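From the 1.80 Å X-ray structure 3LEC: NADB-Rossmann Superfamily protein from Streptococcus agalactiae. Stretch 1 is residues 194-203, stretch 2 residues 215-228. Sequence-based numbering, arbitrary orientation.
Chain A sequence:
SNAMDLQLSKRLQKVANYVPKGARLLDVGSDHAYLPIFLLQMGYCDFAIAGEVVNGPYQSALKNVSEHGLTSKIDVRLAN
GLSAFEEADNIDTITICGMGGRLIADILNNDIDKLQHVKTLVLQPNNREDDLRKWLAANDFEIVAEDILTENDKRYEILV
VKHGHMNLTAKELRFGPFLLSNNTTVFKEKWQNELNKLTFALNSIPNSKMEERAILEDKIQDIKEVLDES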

# COMPACT_ATOMS: atom_id res chain seq x y z
N GLU A 194 -12.52 15.61 -1.12
CA GLU A 194 -13.52 14.61 -1.49
C GLU A 194 -14.92 15.17 -1.31
O GLU A 194 -15.76 15.02 -2.18
CB GLU A 194 -13.38 13.33 -0.67
CG GLU A 194 -12.08 12.56 -0.95
CD GLU A 194 -11.94 12.13 -2.41
OE1 GLU A 194 -12.87 11.48 -2.91
OE2 GLU A 194 -10.91 12.47 -3.04
N LEU A 195 -15.15 15.86 -0.20
CA LEU A 195 -16.43 16.57 -0.01
C LEU A 195 -16.78 17.51 -1.18
O LEU A 195 -17.92 17.48 -1.72
CB LEU A 195 -16.40 17.34 1.31
CG LEU A 195 -17.73 17.96 1.74
CD1 LEU A 195 -18.85 16.91 1.80
CD2 LEU A 195 -17.55 18.70 3.07
N ASN A 196 -15.81 18.32 -1.58
CA ASN A 196 -16.01 19.23 -2.71
C ASN A 196 -16.44 18.49 -3.96
O ASN A 196 -17.45 18.83 -4.57
CB ASN A 196 -14.74 20.02 -2.98
CG ASN A 196 -14.34 20.89 -1.81
OD1 ASN A 196 -15.12 21.10 -0.86
ND2 ASN A 196 -13.11 21.41 -1.86
N LYS A 197 -15.68 17.47 -4.33
CA LYS A 197 -15.99 16.63 -5.49
C LYS A 197 -17.35 15.96 -5.40
O LYS A 197 -18.11 15.94 -6.36
CB LYS A 197 -14.87 15.60 -5.72
CG LYS A 197 -13.55 16.29 -6.11
CD LYS A 197 -12.44 15.30 -6.51
CE LYS A 197 -11.87 14.57 -5.30
NZ LYS A 197 -10.73 13.63 -5.70
N LEU A 198 -17.66 15.38 -4.24
CA LEU A 198 -18.94 14.74 -4.09
C LEU A 198 -20.08 15.76 -4.19
O LEU A 198 -21.17 15.44 -4.66
CB LEU A 198 -18.99 14.01 -2.75
CG LEU A 198 -18.01 12.83 -2.61
CD1 LEU A 198 -17.99 12.40 -1.17
CD2 LEU A 198 -18.36 11.64 -3.50
N THR A 199 -19.83 16.97 -3.74
CA THR A 199 -20.86 18.00 -3.78
C THR A 199 -21.12 18.47 -5.23
O THR A 199 -22.27 18.68 -5.62
CB THR A 199 -20.52 19.17 -2.84
OG1 THR A 199 -20.40 18.66 -1.49
CG2 THR A 199 -21.64 20.23 -2.89
N PHE A 200 -20.06 18.62 -6.02
CA PHE A 200 -20.21 18.82 -7.47
C PHE A 200 -20.96 17.64 -8.11
O PHE A 200 -21.84 17.85 -8.96
CB PHE A 200 -18.84 18.96 -8.16
CG PHE A 200 -18.28 20.35 -8.17
CD1 PHE A 200 -18.84 21.34 -9.01
CD2 PHE A 200 -17.16 20.67 -7.43
CE1 PHE A 200 -18.29 22.64 -9.06
CE2 PHE A 200 -16.62 21.97 -7.47
CZ PHE A 200 -17.18 22.95 -8.29
N ALA A 201 -20.58 16.41 -7.74
CA ALA A 201 -21.18 15.18 -8.27
C ALA A 201 -22.70 15.12 -8.00
O ALA A 201 -23.49 14.79 -8.89
CB ALA A 201 -20.49 13.94 -7.66
N LEU A 202 -23.09 15.44 -6.78
CA LEU A 202 -24.47 15.28 -6.34
C LEU A 202 -25.35 16.31 -7.02
O LEU A 202 -26.47 15.99 -7.41
CB LEU A 202 -24.58 15.40 -4.81
CG LEU A 202 -25.82 15.04 -3.95
CD1 LEU A 202 -26.62 16.25 -3.53
CD2 LEU A 202 -26.74 13.94 -4.48
N ASN A 203 -24.83 17.53 -7.19
CA ASN A 203 -25.57 18.60 -7.85
C ASN A 203 -25.60 18.42 -9.38
O ASN A 203 -26.34 19.12 -10.08
CB ASN A 203 -24.99 19.99 -7.51
CG ASN A 203 -24.92 20.27 -6.01
OD1 ASN A 203 -25.59 19.62 -5.19
ND2 ASN A 203 -24.09 21.25 -5.65
N ILE A 215 -26.26 7.14 -2.66
CA ILE A 215 -24.87 6.69 -2.48
C ILE A 215 -24.02 7.90 -2.17
O ILE A 215 -23.20 7.86 -1.25
CB ILE A 215 -24.32 5.92 -3.74
CG1 ILE A 215 -24.70 4.43 -3.76
CG2 ILE A 215 -22.81 5.91 -3.77
CD1 ILE A 215 -26.01 4.04 -3.13
N LEU A 216 -24.24 8.98 -2.91
CA LEU A 216 -23.48 10.22 -2.72
C LEU A 216 -23.83 10.88 -1.40
O LEU A 216 -22.94 11.31 -0.68
CB LEU A 216 -23.71 11.19 -3.87
CG LEU A 216 -23.14 10.72 -5.20
CD1 LEU A 216 -23.58 11.63 -6.32
CD2 LEU A 216 -21.60 10.61 -5.14
N GLU A 217 -25.12 10.96 -1.08
CA GLU A 217 -25.54 11.49 0.20
C GLU A 217 -24.92 10.72 1.37
O GLU A 217 -24.54 11.32 2.37
CB GLU A 217 -27.07 11.47 0.31
CG GLU A 217 -27.77 12.34 -0.70
CD GLU A 217 -27.88 13.78 -0.27
OE1 GLU A 217 -28.71 14.50 -0.89
OE2 GLU A 217 -27.17 14.21 0.67
N ASP A 218 -24.82 9.40 1.25
CA ASP A 218 -24.23 8.58 2.32
C ASP A 218 -22.76 8.96 2.54
O ASP A 218 -22.32 9.12 3.69
CB ASP A 218 -24.40 7.07 2.11
CG ASP A 218 -24.31 6.29 3.43
OD1 ASP A 218 -23.35 5.51 3.62
OD2 ASP A 218 -25.18 6.52 4.31
N LYS A 219 -22.02 9.15 1.44
CA LYS A 219 -20.59 9.50 1.53
C LYS A 219 -20.42 10.90 2.11
O LYS A 219 -19.57 11.14 2.96
CB LYS A 219 -19.92 9.40 0.16
CG LYS A 219 -19.92 7.95 -0.44
CD LYS A 219 -19.30 7.87 -1.84
CE LYS A 219 -19.27 6.42 -2.34
NZ LYS A 219 -19.15 6.37 -3.83
N ILE A 220 -21.25 11.83 1.65
CA ILE A 220 -21.18 13.21 2.09
C ILE A 220 -21.39 13.32 3.59
O ILE A 220 -20.63 14.00 4.29
CB ILE A 220 -22.17 14.13 1.30
CG1 ILE A 220 -21.58 14.41 -0.10
CG2 ILE A 220 -22.36 15.46 2.02
CD1 ILE A 220 -22.63 14.68 -1.22
N GLN A 221 -22.42 12.63 4.10
CA GLN A 221 -22.69 12.70 5.55
C GLN A 221 -21.54 12.12 6.37
O GLN A 221 -21.14 12.73 7.36
CB GLN A 221 -24.03 12.04 5.94
CG GLN A 221 -24.39 12.15 7.47
CD GLN A 221 -24.45 13.57 8.02
OE1 GLN A 221 -24.72 14.52 7.30
NE2 GLN A 221 -24.24 13.71 9.33
N ASP A 222 -21.01 10.97 5.96
CA ASP A 222 -19.86 10.36 6.64
C ASP A 222 -18.72 11.35 6.75
O ASP A 222 -18.13 11.55 7.83
CB ASP A 222 -19.37 9.08 5.90
CG ASP A 222 -20.28 7.86 6.11
OD1 ASP A 222 -20.98 7.77 7.14
OD2 ASP A 222 -20.25 6.96 5.24
N ILE A 223 -18.43 12.03 5.64
CA ILE A 223 -17.35 12.98 5.62
C ILE A 223 -17.66 14.15 6.55
O ILE A 223 -16.82 14.53 7.37
CB ILE A 223 -16.98 13.45 4.22
CG1 ILE A 223 -16.42 12.29 3.39
CG2 ILE A 223 -15.95 14.56 4.29
CD1 ILE A 223 -16.19 12.66 1.95
N LYS A 224 -18.88 14.68 6.45
CA LYS A 224 -19.29 15.79 7.31
C LYS A 224 -19.08 15.44 8.77
O LYS A 224 -18.64 16.27 9.54
CB LYS A 224 -20.76 16.17 7.07
CG LYS A 224 -20.97 16.93 5.77
CD LYS A 224 -22.28 17.72 5.77
CE LYS A 224 -22.66 18.09 4.34
NZ LYS A 224 -23.69 19.17 4.29
N GLU A 225 -19.38 14.20 9.14
CA GLU A 225 -19.20 13.76 10.53
C GLU A 225 -17.75 13.74 10.96
O GLU A 225 -17.39 14.27 12.02
CB GLU A 225 -19.90 12.41 10.77
CG GLU A 225 -21.42 12.52 10.68
CD GLU A 225 -22.16 11.19 10.78
OE1 GLU A 225 -21.52 10.13 10.87
OE2 GLU A 225 -23.41 11.22 10.80
N VAL A 226 -16.89 13.17 10.11
CA VAL A 226 -15.47 13.09 10.38
C VAL A 226 -14.87 14.50 10.52
O VAL A 226 -14.13 14.79 11.46
CB VAL A 226 -14.76 12.26 9.27
CG1 VAL A 226 -13.25 12.42 9.32
CG2 VAL A 226 -15.14 10.81 9.42
N LEU A 227 -15.22 15.38 9.57
CA LEU A 227 -14.68 16.72 9.54
C LEU A 227 -15.25 17.60 10.66
O LEU A 227 -14.67 18.62 11.01
CB LEU A 227 -14.93 17.37 8.17
CG LEU A 227 -14.15 16.81 6.97
CD1 LEU A 227 -14.48 17.60 5.70
CD2 LEU A 227 -12.64 16.82 7.23
N ASP A 228 -16.39 17.19 11.22
CA ASP A 228 -17.01 17.94 12.31
C ASP A 228 -16.62 17.34 13.67
O ASP A 228 -15.98 18.00 14.49
CB ASP A 228 -18.53 18.01 12.14
CG ASP A 228 -18.95 18.83 10.90
OD1 ASP A 228 -18.08 19.39 10.20
OD2 ASP A 228 -20.17 18.90 10.62

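Two helices that run in nearly opposite directions can meet through apolar packing with no hydrogen bond between them, and this pair from a Rossmann-superfamily protein is a compact example. At its centre lies Leu198, whose side chain fits as a knob into a hole formed by Leu216, Lys219, Ile220 and Ile223, residues that line one face of the partner helix. The fit is close on several sides: Leu198 CD1 lies 3.6 Å from Ile223 CD1, Leu198 CB is 3.7 Å from Ile220 CG1, and Leu198 CD2 is 3.8 Å from Leu216 CD2. Even Lys219 contributes carbon here, with its CB 3.8 Å from Leu198 CD1, while the end of its side chain leads away and leaves the ammonium group free of the apolar seam.

From this knob the contact extends both ways along the helices. Towards the start of the first stretch, Leu195 leaves its backbone sideways but brings its end nearer to the partner, so that Leu195 CD1 meets Ile220 CG2 at 3.8 Å and Leu195 CD2 reaches Leu227 CD1 at 4.2 Å. Towards its end, Leu216 packs against the next turn: Leu216 CD1 approaches Leu202 CA to 3.8 Å and Ala201 CB to 4.1 Å. Leu216 CD1 also lies 4.0 Å from Ala201 C, so the leucine reaches the backbone as well as the methyl. Ile220 links the two halves, since its CD1 also lies 4.1 Å from Leu202 CB.

The backbones explain this order. The helix axes approach to 9.9 Å with 152° between their N-to-C directions, so advancing from Leu195 to Leu202 on one helix means retreating from Leu227 towards Leu216 on the other. Within each helix the main chain is joined by i to i+4 hydrogen bonds, such as Leu202 N to Leu198 O at 2.9 Å and Ile223 N to Lys219 O at 3.0 Å. No hydrogen bond crosses between the stretches; the 575 Å² they bury rests chiefly on apolar contacts.

At the margin, polar residues lend their carbon or approach without bonding across. Glu217 OE1 comes within 3.8 Å of Leu202 CD1, a van der Waals contact, and Lys224 CG lies 4.5 Å from Leu195 CD1. Polar bonding stays within each helix: Thr199 OG1 donates to Leu195 O at 2.8 Å, Lys197 NZ forms a salt bridge with Glu194 OE2 at 2.9 Å, and Gln221 NE2 donates to Glu225 OE2 at 3.0 Å.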